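Local coordinates for glycerol dehydrogenase (PDB 1TA9), which catalyses the NAD-dependent oxidation of glycerol to dihydroxyacetone, probably with a catalytic zinc ion, and serves glycerol assimilation in fission yeast, at residues B[231-235]-B[333-338]; B[178-182]-B[226-232]; B[126-130]-B[156-160]; B[146-152]-B[170-175]. All coordinates share one frame; numbering follows the deposited sequence.

Interaction 1: B[231-235]-B[333-338]; sequences GDALS and HGEKVA. With ZN (zinc ion), chain I; K (potassium ion), chain J.
D232 and H333 meet through the zinc ion. D232 OD2 and H333 NE2 each bind it at 2.2 Å, with D232 OD1 a longer second contact to the zinc at 2.6 Å. The carboxylate and imidazole planes are 88° apart, with D232 OD1 in the ring plane at the edge, 3.5 Å from H333 CD2. The potassium ion is held from helix 223-245 by D232 O at 2.8 Å, with longer approaches from D232 OD2 and from S235 OG, which is also hydrogen-bonded to E239; D182, T236 and a water bind the ion too.

V337 spreads its two methyls: CG1, anti to the backbone N (chi1 168°), presses on S235 CB at a tight 3.5 Å, while CG2 lies against one face of the H333 ring, toward its rim, and 3.8 Å from D232 OD2. With an alanine here both methyls would go, and the face of the H333 ring and S235 CB would probably lose their packing partner. Glycines allow close approach, G231 CA lying 3.7 Å from G334 O. With the segments 40° apart, helices 223-245 and 333-347 supply D232 and H333, and H315 of helix 313-322 completes the one-aspartate, two-histidine zinc site, as in the iron-containing alcohol dehydrogenase family.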
loop_
_atom_site.group_PDB
_atom_site.type_symbol
_atom_site.label_atom_id
_atom_site.label_comp_id
_atom_site.label_asym_id
_atom_site.label_seq_id
_atom_site.Cartn_x
_atom_site.Cartn_y
_atom_site.Cartn_z
ATOM N N GLY B 231 29.341 -4.076 -14.572
ATOM C CA GLY B 231 29.731 -4.921 -13.459
ATOM C C GLY B 231 30.458 -4.116 -12.402
ATOM O O GLY B 231 30.250 -4.303 -11.200
ATOM N N ASP B 232 31.316 -3.206 -12.848
ATOM C CA ASP B 232 32.062 -2.371 -11.923
ATOM C C ASP B 232 31.092 -1.387 -11.264
ATOM O O ASP B 232 31.139 -1.170 -10.055
ATOM C CB ASP B 232 33.158 -1.603 -12.671
ATOM C CG ASP B 232 34.267 -1.128 -11.749
ATOM O OD1 ASP B 232 35.069 -0.262 -12.161
ATOM O OD2 ASP B 232 34.340 -1.634 -10.612
ATOM N N ALA B 233 30.197 -0.809 -12.060
ATOM C CA ALA B 233 29.234 0.157 -11.536
ATOM C C ALA B 233 28.281 -0.470 -10.507
ATOM O O ALA B 233 27.869 0.189 -9.547
ATOM C CB ALA B 233 28.442 0.777 -12.689
ATOM N N LEU B 234 27.936 -1.737 -10.703
ATOM C CA LEU B 234 27.045 -2.426 -9.771
ATOM C C LEU B 234 27.603 -2.546 -8.352
ATOM O O LEU B 234 26.841 -2.582 -7.387
ATOM C CB LEU B 234 26.707 -3.828 -10.290
ATOM C CG LEU B 234 25.595 -3.914 -11.336
ATOM C CD1 LEU B 234 25.526 -5.333 -11.890
ATOM C CD2 LEU B 234 24.269 -3.511 -10.705
ATOM N N SER B 235 28.920 -2.610 -8.210
ATOM C CA SER B 235 29.496 -2.741 -6.877
ATOM C C SER B 235 29.545 -1.422 -6.106
ATOM O O SER B 235 29.633 -1.421 -4.878
ATOM C CB SER B 235 30.906 -3.329 -6.957
ATOM O OG SER B 235 31.826 -2.394 -7.479
ATOM N N HIS B 333 38.089 -6.343 -15.695
ATOM C CA HIS B 333 37.911 -5.849 -14.338
ATOM C C HIS B 333 36.486 -5.988 -13.803
ATOM O O HIS B 333 36.273 -6.547 -12.724
ATOM C CB HIS B 333 38.322 -4.382 -14.260
ATOM C CG HIS B 333 38.188 -3.800 -12.891
ATOM N ND1 HIS B 333 38.967 -4.210 -11.831
ATOM C CD2 HIS B 333 37.341 -2.867 -12.398
ATOM C CE1 HIS B 333 38.606 -3.556 -10.743
ATOM N NE2 HIS B 333 37.620 -2.735 -11.060
ATOM N N GLY B 334 35.518 -5.468 -14.554
ATOM C CA GLY B 334 34.130 -5.534 -14.131
ATOM C C GLY B 334 33.554 -6.935 -14.013
ATOM O O GLY B 334 32.651 -7.175 -13.207
ATOM N N GLU B 335 34.053 -7.861 -14.821
ATOM C CA GLU B 335 33.567 -9.233 -14.779
ATOM C C GLU B 335 33.956 -9.845 -13.440
ATOM O O GLU B 335 33.186 -10.589 -12.837
ATOM C CB GLU B 335 34.148 -10.024 -15.959
ATOM C CG GLU B 335 33.879 -9.305 -17.285
ATOM C CD GLU B 335 34.484 -9.983 -18.503
ATOM O OE1 GLU B 335 35.547 -10.621 -18.371
ATOM O OE2 GLU B 335 33.901 -9.845 -19.600
ATOM N N LYS B 336 35.150 -9.512 -12.968
ATOM C CA LYS B 336 35.616 -10.017 -11.686
ATOM C C LYS B 336 34.915 -9.283 -10.541
ATOM O O LYS B 336 34.512 -9.899 -9.557
ATOM C CB LYS B 336 37.138 -9.849 -11.571
ATOM C CG LYS B 336 37.928 -10.798 -12.475
ATOM C CD LYS B 336 39.436 -10.559 -12.392
ATOM C CE LYS B 336 39.828 -9.215 -12.990
ATOM N NZ LYS B 336 41.309 -9.013 -12.999
ATOM N N VAL B 337 34.758 -7.969 -10.678
ATOM C CA VAL B 337 34.109 -7.173 -9.637
ATOM C C VAL B 337 32.665 -7.606 -9.396
ATOM O O VAL B 337 32.195 -7.622 -8.257
ATOM C CB VAL B 337 34.127 -5.664 -9.983
ATOM C CG1 VAL B 337 33.199 -4.898 -9.037
ATOM C CG2 VAL B 337 35.542 -5.120 -9.850
ATOM N N ALA B 338 31.960 -7.942 -10.469
ATOM C CA ALA B 338 30.576 -8.378 -10.343
ATOM C C ALA B 338 30.518 -9.630 -9.467
ATOM O O ALA B 338 29.704 -9.709 -8.544
ATOM C CB ALA B 338 29.987 -8.660 -11.716
HETATM ZN ZN ZN I . 36.430 -1.100 -10.069
HETATM K K K J . 32.876 0.419 -8.507
HETATM O O HOH W 1 32.767 0.345 -5.931
#

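Interaction 2: B[178-182]-B[226-232]; sequences TASSD and LISGIGD. With K (potassium ion), chain J; ZN (zinc ion), chain I.
The side chains of D182 and D232 cross at about a right angle, their carboxylate planes 46° apart, with D182 OD1 only 3.2 Å from D232 OD1. Two like charges so close would be costly alone; the two cations probably offset this, and D182 OD2 itself binds the potassium ion at 2.7 Å. D182 has CG wedged between its backbone N and carbonyl carbon (chi1 51°), which curls the carboxylate back toward the metals; its OD2 has a second partner in S302.

The backbone of the loop steadies D232 as well. D182 N donates to D232 OD1 over 3.1 Å, meeting the oxygen on its anti side and 25° out of the carboxylate plane, and S181 CB packs on the same oxygen. Further back, S228 OG points beside the S180 carbonyl; a water donates to S180 O, though its very short approach to S228 OG is doubtful, and that hydroxyl is also hydrogen-bonded to G334 N.

Between these side chains the main chains are in contact. G229 CA sends a C-H toward A179 O at 3.2 Å, and a CB on G229 would collide with that oxygen. A179 CB meets L226 CD1 at 4.2 Å. T178, A179 and S180 probably line the NAD site, so the loop following strand 172-176 lies along helix 223-245 with cofactor residues at one end and metal ligands at the other, the junction of nucleotide and metal sites in this dehydrogenase family.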
loop_
_atom_site.group_PDB
_atom_site.type_symbol
_atom_site.label_atom_id
_atom_site.label_comp_id
_atom_site.label_asym_id
_atom_site.label_seq_id
_atom_site.Cartn_x
_atom_site.Cartn_y
_atom_site.Cartn_z
ATOM N N THR B 178 36.387 3.465 -23.811
ATOM C CA THR B 178 35.428 2.402 -23.533
ATOM C C THR B 178 34.872 2.762 -22.163
ATOM O O THR B 178 35.479 3.541 -21.432
ATOM C CB THR B 178 36.079 1.007 -23.437
ATOM O OG1 THR B 178 37.082 1.019 -22.418
ATOM C CG2 THR B 178 36.701 0.607 -24.771
ATOM N N ALA B 179 33.717 2.215 -21.818
ATOM C CA ALA B 179 33.123 2.503 -20.519
ATOM C C ALA B 179 33.143 1.202 -19.725
ATOM O O ALA B 179 32.098 0.708 -19.308
ATOM C CB ALA B 179 31.690 2.998 -20.706
ATOM N N SER B 180 34.342 0.663 -19.511
ATOM C CA SER B 180 34.501 -0.615 -18.818
ATOM C C SER B 180 34.844 -0.604 -17.330
ATOM O O SER B 180 34.894 -1.662 -16.705
ATOM C CB SER B 180 35.534 -1.465 -19.561
ATOM O OG SER B 180 36.784 -0.804 -19.619
ATOM N N SER B 181 35.087 0.574 -16.765
ATOM C CA SER B 181 35.403 0.697 -15.343
ATOM C C SER B 181 35.179 2.150 -14.947
ATOM O O SER B 181 34.969 3.003 -15.809
ATOM C CB SER B 181 36.862 0.314 -15.068
ATOM O OG SER B 181 37.735 1.407 -15.320
ATOM N N ASP B 182 35.218 2.436 -13.650
ATOM C CA ASP B 182 35.022 3.806 -13.181
ATOM C C ASP B 182 36.339 4.448 -12.748
ATOM O O ASP B 182 36.356 5.352 -11.913
ATOM C CB ASP B 182 34.018 3.844 -12.017
ATOM C CG ASP B 182 34.357 2.855 -10.914
ATOM O OD1 ASP B 182 35.551 2.532 -10.756
ATOM O OD2 ASP B 182 33.432 2.409 -10.192
ATOM N N LEU B 226 31.253 -2.486 -22.285
ATOM C CA LEU B 226 30.204 -1.771 -21.559
ATOM C C LEU B 226 29.709 -2.624 -20.398
ATOM O O LEU B 226 29.491 -2.122 -19.296
ATOM C CB LEU B 226 29.023 -1.449 -22.486
ATOM C CG LEU B 226 27.832 -0.740 -21.821
ATOM C CD1 LEU B 226 28.230 0.688 -21.465
ATOM C CD2 LEU B 226 26.631 -0.725 -22.758
ATOM N N ILE B 227 29.530 -3.916 -20.658
ATOM C CA ILE B 227 29.054 -4.840 -19.643
ATOM C C ILE B 227 30.037 -4.918 -18.481
ATOM O O ILE B 227 29.631 -5.008 -17.324
ATOM C CB ILE B 227 28.810 -6.238 -20.251
ATOM C CG1 ILE B 227 27.622 -6.158 -21.213
ATOM C CG2 ILE B 227 28.542 -7.257 -19.146
ATOM C CD1 ILE B 227 27.390 -7.397 -22.054
ATOM N N SER B 228 31.328 -4.876 -18.787
ATOM C CA SER B 228 32.335 -4.909 -17.738
ATOM C C SER B 228 32.162 -3.657 -16.873
ATOM O O SER B 228 32.273 -3.711 -15.651
ATOM C CB SER B 228 33.734 -4.929 -18.349
ATOM O OG SER B 228 34.710 -4.826 -17.334
ATOM N N GLY B 229 31.884 -2.529 -17.522
ATOM C CA GLY B 229 31.677 -1.291 -16.795
ATOM C C GLY B 229 30.424 -1.348 -15.938
ATOM O O GLY B 229 30.351 -0.710 -14.892
ATOM N N ILE B 230 29.422 -2.092 -16.390
ATOM C CA ILE B 230 28.182 -2.232 -15.628
ATOM C C ILE B 230 28.506 -3.059 -14.386
ATOM O O ILE B 230 28.023 -2.779 -13.285
ATOM C CB ILE B 230 27.088 -2.939 -16.474
ATOM C CG1 ILE B 230 26.598 -1.985 -17.568
ATOM C CG2 ILE B 230 25.936 -3.408 -15.581
ATOM C CD1 ILE B 230 25.671 -2.625 -18.589
ATOM N N GLY B 231 29.341 -4.076 -14.572
ATOM C CA GLY B 231 29.731 -4.921 -13.459
ATOM C C GLY B 231 30.458 -4.116 -12.402
ATOM O O GLY B 231 30.250 -4.303 -11.200
ATOM N N ASP B 232 31.316 -3.206 -12.848
ATOM C CA ASP B 232 32.062 -2.371 -11.923
ATOM C C ASP B 232 31.092 -1.387 -11.264
ATOM O O ASP B 232 31.139 -1.170 -10.055
ATOM C CB ASP B 232 33.158 -1.603 -12.671
ATOM C CG ASP B 232 34.267 -1.128 -11.749
ATOM O OD1 ASP B 232 35.069 -0.262 -12.161
ATOM O OD2 ASP B 232 34.340 -1.634 -10.612
HETATM K K K J . 32.876 0.419 -8.507
HETATM ZN ZN ZN I . 36.430 -1.100 -10.069
HETATM O O HOH W 2 36.680 -3.508 -16.723
HETATM O O HOH W 1 32.767 0.345 -5.931
#

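Interaction 3: B[126-130]-B[156-160]; sequences FGGEA and KTMDS
K156 O takes two bonds from S160, one from the backbone N at 3.0 Å and one from the hydroxyl OG at 2.8 Å, and the donors reach it from opposite faces of the carbonyl plane. The hydroxyl donor is tilted 31° from that plane. S160 OG lies anti to its carbonyl carbon (chi1 -66°), a turn that folds it back along the helix, and the same oxygen then sits 3.1 Å from F126 CE2.

The F126 ring is the apolar centre of the contact. T157 CA lies over one face, offset toward the rim, while G128 N lies over the opposite face, also offset toward the rim, as the loop bends back over its own phenylalanine; A130 CA sits at the edge, in plane. K156 CB approaches F126 CE1 obliquely at 3.5 Å, and T157 OG1 comes to 3.4 Å from F126 CD1. Replacing F126 with an alanine would probably open a gap between T157 and G128 and leave the S160 side chain without its aromatic neighbour.

From CG onward K156 runs out fully extended, crossing the ring direction at about a right angle, and lays its CD against G128 O at 3.3 Å. A130 CB completes the patch, 3.8 Å from S160 OG. F126 also packs on L97 and L138.

Residues 156-159 probably help bind NAD. Across this contact the attachment is chiefly van der Waals: the S160 hydroxyl spends its proton within the helix, so between these two segments the hold is ring and aliphatic packing, while backbone bonds of F126 to A98 anchor the loop to the sheet.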
loop_
_atom_site.group_PDB
_atom_site.type_symbol
_atom_site.label_atom_id
_atom_site.label_comp_id
_atom_site.label_asym_id
_atom_site.label_seq_id
_atom_site.Cartn_x
_atom_site.Cartn_y
_atom_site.Cartn_z
ATOM N N PHE B 126 51.803 5.489 -26.347
ATOM C CA PHE B 126 51.955 4.684 -25.147
ATOM C C PHE B 126 52.446 3.316 -25.591
ATOM O O PHE B 126 51.861 2.701 -26.484
ATOM C CB PHE B 126 50.614 4.544 -24.423
ATOM C CG PHE B 126 50.697 3.775 -23.138
ATOM C CD1 PHE B 126 49.801 2.743 -22.872
ATOM C CD2 PHE B 126 51.669 4.080 -22.188
ATOM C CE1 PHE B 126 49.873 2.024 -21.678
ATOM C CE2 PHE B 126 51.748 3.367 -20.991
ATOM C CZ PHE B 126 50.847 2.336 -20.737
ATOM N N GLY B 127 53.524 2.846 -24.974
ATOM C CA GLY B 127 54.075 1.553 -25.334
ATOM C C GLY B 127 53.272 0.386 -24.794
ATOM O O GLY B 127 53.704 -0.764 -24.883
ATOM N N GLY B 128 52.105 0.679 -24.229
ATOM C CA GLY B 128 51.266 -0.373 -23.684
ATOM C C GLY B 128 51.748 -0.831 -22.322
ATOM O O GLY B 128 50.999 -1.451 -21.566
ATOM N N GLU B 129 53.002 -0.519 -22.010
ATOM C CA GLU B 129 53.599 -0.894 -20.733
ATOM C C GLU B 129 53.611 0.290 -19.773
ATOM O O GLU B 129 54.388 1.232 -19.940
ATOM C CB GLU B 129 55.019 -1.406 -20.954
ATOM N N ALA B 130 52.747 0.231 -18.764
ATOM C CA ALA B 130 52.637 1.297 -17.773
ATOM C C ALA B 130 53.697 1.193 -16.677
ATOM O O ALA B 130 53.391 1.325 -15.490
ATOM C CB ALA B 130 51.245 1.280 -17.152
ATOM N N LYS B 156 45.454 1.673 -18.477
ATOM C CA LYS B 156 46.900 1.857 -18.492
ATOM C C LYS B 156 47.277 3.228 -19.035
ATOM O O LYS B 156 48.135 3.911 -18.475
ATOM C CB LYS B 156 47.575 0.768 -19.333
ATOM C CG LYS B 156 47.596 -0.611 -18.679
ATOM C CD LYS B 156 48.405 -1.594 -19.515
ATOM C CE LYS B 156 48.474 -2.961 -18.859
ATOM N NZ LYS B 156 49.310 -3.907 -19.653
ATOM N N THR B 157 46.637 3.634 -20.125
ATOM C CA THR B 157 46.932 4.933 -20.712
ATOM C C THR B 157 46.466 6.052 -19.784
ATOM O O THR B 157 47.165 7.051 -19.599
ATOM C CB THR B 157 46.244 5.100 -22.080
ATOM O OG1 THR B 157 46.694 4.069 -22.965
ATOM C CG2 THR B 157 46.575 6.455 -22.688
ATOM N N MET B 158 45.283 5.878 -19.200
ATOM C CA MET B 158 44.731 6.883 -18.300
ATOM C C MET B 158 45.594 7.053 -17.053
ATOM O O MET B 158 45.814 8.172 -16.593
ATOM C CB MET B 158 43.292 6.517 -17.908
ATOM C CG MET B 158 42.299 6.603 -19.066
ATOM S SD MET B 158 40.551 6.470 -18.573
ATOM C CE MET B 158 40.216 4.741 -18.964
ATOM N N ASP B 159 46.089 5.947 -16.506
ATOM C CA ASP B 159 46.930 6.030 -15.321
ATOM C C ASP B 159 48.298 6.615 -15.645
ATOM O O ASP B 159 48.888 7.321 -14.828
ATOM C CB ASP B 159 47.070 4.656 -14.667
ATOM C CG ASP B 159 45.803 4.231 -13.957
ATOM O OD1 ASP B 159 45.265 5.047 -13.182
ATOM O OD2 ASP B 159 45.343 3.091 -14.167
ATOM N N SER B 160 48.800 6.328 -16.840
ATOM C CA SER B 160 50.093 6.859 -17.254
ATOM C C SER B 160 49.984 8.378 -17.379
ATOM O O SER B 160 50.901 9.114 -17.005
ATOM C CB SER B 160 50.511 6.248 -18.596
ATOM O OG SER B 160 50.748 4.854 -18.468
#

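Interaction 4: B[146-152]-B[170-175]; sequences TQVIIGV and LPSIIC
Neighbouring parallel strands of a beta-alpha-beta unit meet here, 148-153 and 172-176, linked by helix 155-167, their short segments 12° from parallel. I149 works both ways: its N donates to P171 O at 3.3 Å, in the carbonyl plane, and its O accepts from I173 N at 2.9 Å. G151 repeats the scheme, its N meeting I173 O nearly along the C=O axis and its O taking C175 N at 2.8 Å.

On one face of the sheet I150 and I173 lie side by side and point the same way, I150 CG1 being 4.1 Å from I173 CB. I150 CG2, anti to the backbone N (chi1 -52° for the CG1 branch), leans toward C175 SG. V152 continues this row over C175 CB, and helix 100-115 covers I150 and V152. In the six-stranded parallel sheet of this Rossmann-like nucleotide-binding domain, strand 148-153 has strand 93-98 on its other side.

I149 and I174 point to the opposite face and pack on helix 155-167. Where the strands begin, V148 CG2 lies 3.8 Å from I173 CG1 and touches P171 too. L170 crosses T146 at about a right angle, its CD1 4.3 Å from I149 CD1, and P171 CD rests on Q147 O at 3.2 Å.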
loop_
_atom_site.group_PDB
_atom_site.type_symbol
_atom_site.label_atom_id
_atom_site.label_comp_id
_atom_site.label_asym_id
_atom_site.label_seq_id
_atom_site.Cartn_x
_atom_site.Cartn_y
_atom_site.Cartn_z
ATOM N N THR B 146 54.793 22.477 -21.935
ATOM C CA THR B 146 53.556 21.701 -22.003
ATOM C C THR B 146 52.609 22.193 -20.910
ATOM O O THR B 146 52.989 22.270 -19.742
ATOM C CB THR B 146 53.828 20.193 -21.789
ATOM O OG1 THR B 146 54.645 19.697 -22.856
ATOM C CG2 THR B 146 52.519 19.410 -21.752
ATOM N N GLN B 147 51.377 22.516 -21.292
ATOM C CA GLN B 147 50.389 23.025 -20.345
ATOM C C GLN B 147 49.446 21.970 -19.771
ATOM O O GLN B 147 48.862 22.169 -18.703
ATOM C CB GLN B 147 49.546 24.111 -21.009
ATOM C CG GLN B 147 50.328 25.303 -21.530
ATOM C CD GLN B 147 49.430 26.291 -22.245
ATOM O OE1 GLN B 147 48.855 25.981 -23.288
ATOM N NE2 GLN B 147 49.293 27.484 -21.680
ATOM N N VAL B 148 49.287 20.855 -20.475
ATOM C CA VAL B 148 48.383 19.813 -20.010
ATOM C C VAL B 148 48.713 18.461 -20.632
ATOM O O VAL B 148 49.246 18.385 -21.739
ATOM C CB VAL B 148 46.914 20.178 -20.348
ATOM C CG1 VAL B 148 46.724 20.220 -21.864
ATOM C CG2 VAL B 148 45.960 19.173 -19.720
ATOM N N ILE B 149 48.396 17.397 -19.904
ATOM C CA ILE B 149 48.642 16.041 -20.371
ATOM C C ILE B 149 47.289 15.406 -20.676
ATOM O O ILE B 149 46.425 15.337 -19.804
ATOM C CB ILE B 149 49.351 15.192 -19.292
ATOM C CG1 ILE B 149 50.625 15.900 -18.815
ATOM C CG2 ILE B 149 49.683 13.815 -19.848
ATOM C CD1 ILE B 149 51.670 16.091 -19.890
ATOM N N ILE B 150 47.111 14.948 -21.912
ATOM C CA ILE B 150 45.859 14.325 -22.321
ATOM C C ILE B 150 46.032 12.830 -22.576
ATOM O O ILE B 150 46.741 12.428 -23.502
ATOM C CB ILE B 150 45.315 14.969 -23.613
ATOM C CG1 ILE B 150 45.254 16.488 -23.456
ATOM C CG2 ILE B 150 43.932 14.413 -23.924
ATOM C CD1 ILE B 150 44.793 17.215 -24.710
ATOM N N GLY B 151 45.381 12.016 -21.751
ATOM C CA GLY B 151 45.453 10.574 -21.908
ATOM C C GLY B 151 44.205 10.059 -22.602
ATOM O O GLY B 151 43.089 10.297 -22.137
ATOM N N VAL B 152 44.383 9.352 -23.714
ATOM C CA VAL B 152 43.252 8.825 -24.469
ATOM C C VAL B 152 43.323 7.304 -24.593
ATOM O O VAL B 152 44.265 6.772 -25.177
ATOM C CB VAL B 152 43.212 9.429 -25.896
ATOM C CG1 VAL B 152 41.904 9.056 -26.586
ATOM C CG2 VAL B 152 43.378 10.938 -25.834
ATOM N N LEU B 170 51.120 19.413 -13.598
ATOM C CA LEU B 170 50.225 19.922 -14.634
ATOM C C LEU B 170 48.836 19.304 -14.550
ATOM O O LEU B 170 48.663 18.212 -14.014
ATOM C CB LEU B 170 50.787 19.609 -16.023
ATOM C CG LEU B 170 52.061 20.302 -16.498
ATOM C CD1 LEU B 170 52.439 19.752 -17.860
ATOM C CD2 LEU B 170 51.834 21.807 -16.569
ATOM N N PRO B 171 47.825 20.002 -15.090
ATOM C CA PRO B 171 46.460 19.476 -15.064
ATOM C C PRO B 171 46.389 18.295 -16.027
ATOM O O PRO B 171 47.213 18.179 -16.938
ATOM C CB PRO B 171 45.624 20.662 -15.532
ATOM C CG PRO B 171 46.559 21.362 -16.486
ATOM C CD PRO B 171 47.869 21.329 -15.732
ATOM N N SER B 172 45.411 17.422 -15.828
ATOM C CA SER B 172 45.268 16.254 -16.682
ATOM C C SER B 172 43.877 16.168 -17.284
ATOM O O SER B 172 42.897 16.608 -16.680
ATOM C CB SER B 172 45.558 14.976 -15.883
ATOM O OG SER B 172 44.711 14.876 -14.745
ATOM N N ILE B 173 43.810 15.617 -18.491
ATOM C CA ILE B 173 42.552 15.426 -19.194
ATOM C C ILE B 173 42.515 13.944 -19.564
ATOM O O ILE B 173 43.369 13.451 -20.303
ATOM C CB ILE B 173 42.466 16.319 -20.454
ATOM C CG1 ILE B 173 42.444 17.795 -20.030
ATOM C CG2 ILE B 173 41.207 15.989 -21.252
ATOM C CD1 ILE B 173 42.250 18.781 -21.170
ATOM N N ILE B 174 41.522 13.242 -19.029
ATOM C CA ILE B 174 41.371 11.804 -19.238
ATOM C C ILE B 174 40.221 11.508 -20.197
ATOM O O ILE B 174 39.086 11.925 -19.964
ATOM C CB ILE B 174 41.106 11.107 -17.887
ATOM C CG1 ILE B 174 42.181 11.513 -16.870
ATOM C CG2 ILE B 174 41.089 9.599 -18.065
ATOM C CD1 ILE B 174 43.598 11.061 -17.218
ATOM N N CYS B 175 40.521 10.781 -21.273
ATOM C CA CYS B 175 39.519 10.460 -22.280
ATOM C C CYS B 175 39.351 8.961 -22.473
ATOM O O CYS B 175 40.018 8.354 -23.312
ATOM C CB CYS B 175 39.905 11.095 -23.616
ATOM S SG CYS B 175 40.446 12.802 -23.481
#

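From the N terminus, interaction 3 opens first, at the loop after strand 120-125, and interaction 4 opens before it closes. Their segments alternate, so the two cross, and they touch where M158 SD packs on I174 CG2. Interaction 3 ties that loop to the start of helix 155-167; interaction 4 closes the beta-alpha-beta loop around the same helix. Just beyond strand 172-176 the chain enters interaction 2, which returns 44 residues later to join the cofactor domain to helix 223-245. Interaction 1 starts on that helix, shares G231 and D232 with interaction 2, and closes the longest loop, 98 residues, through the helical part to helix 333-347.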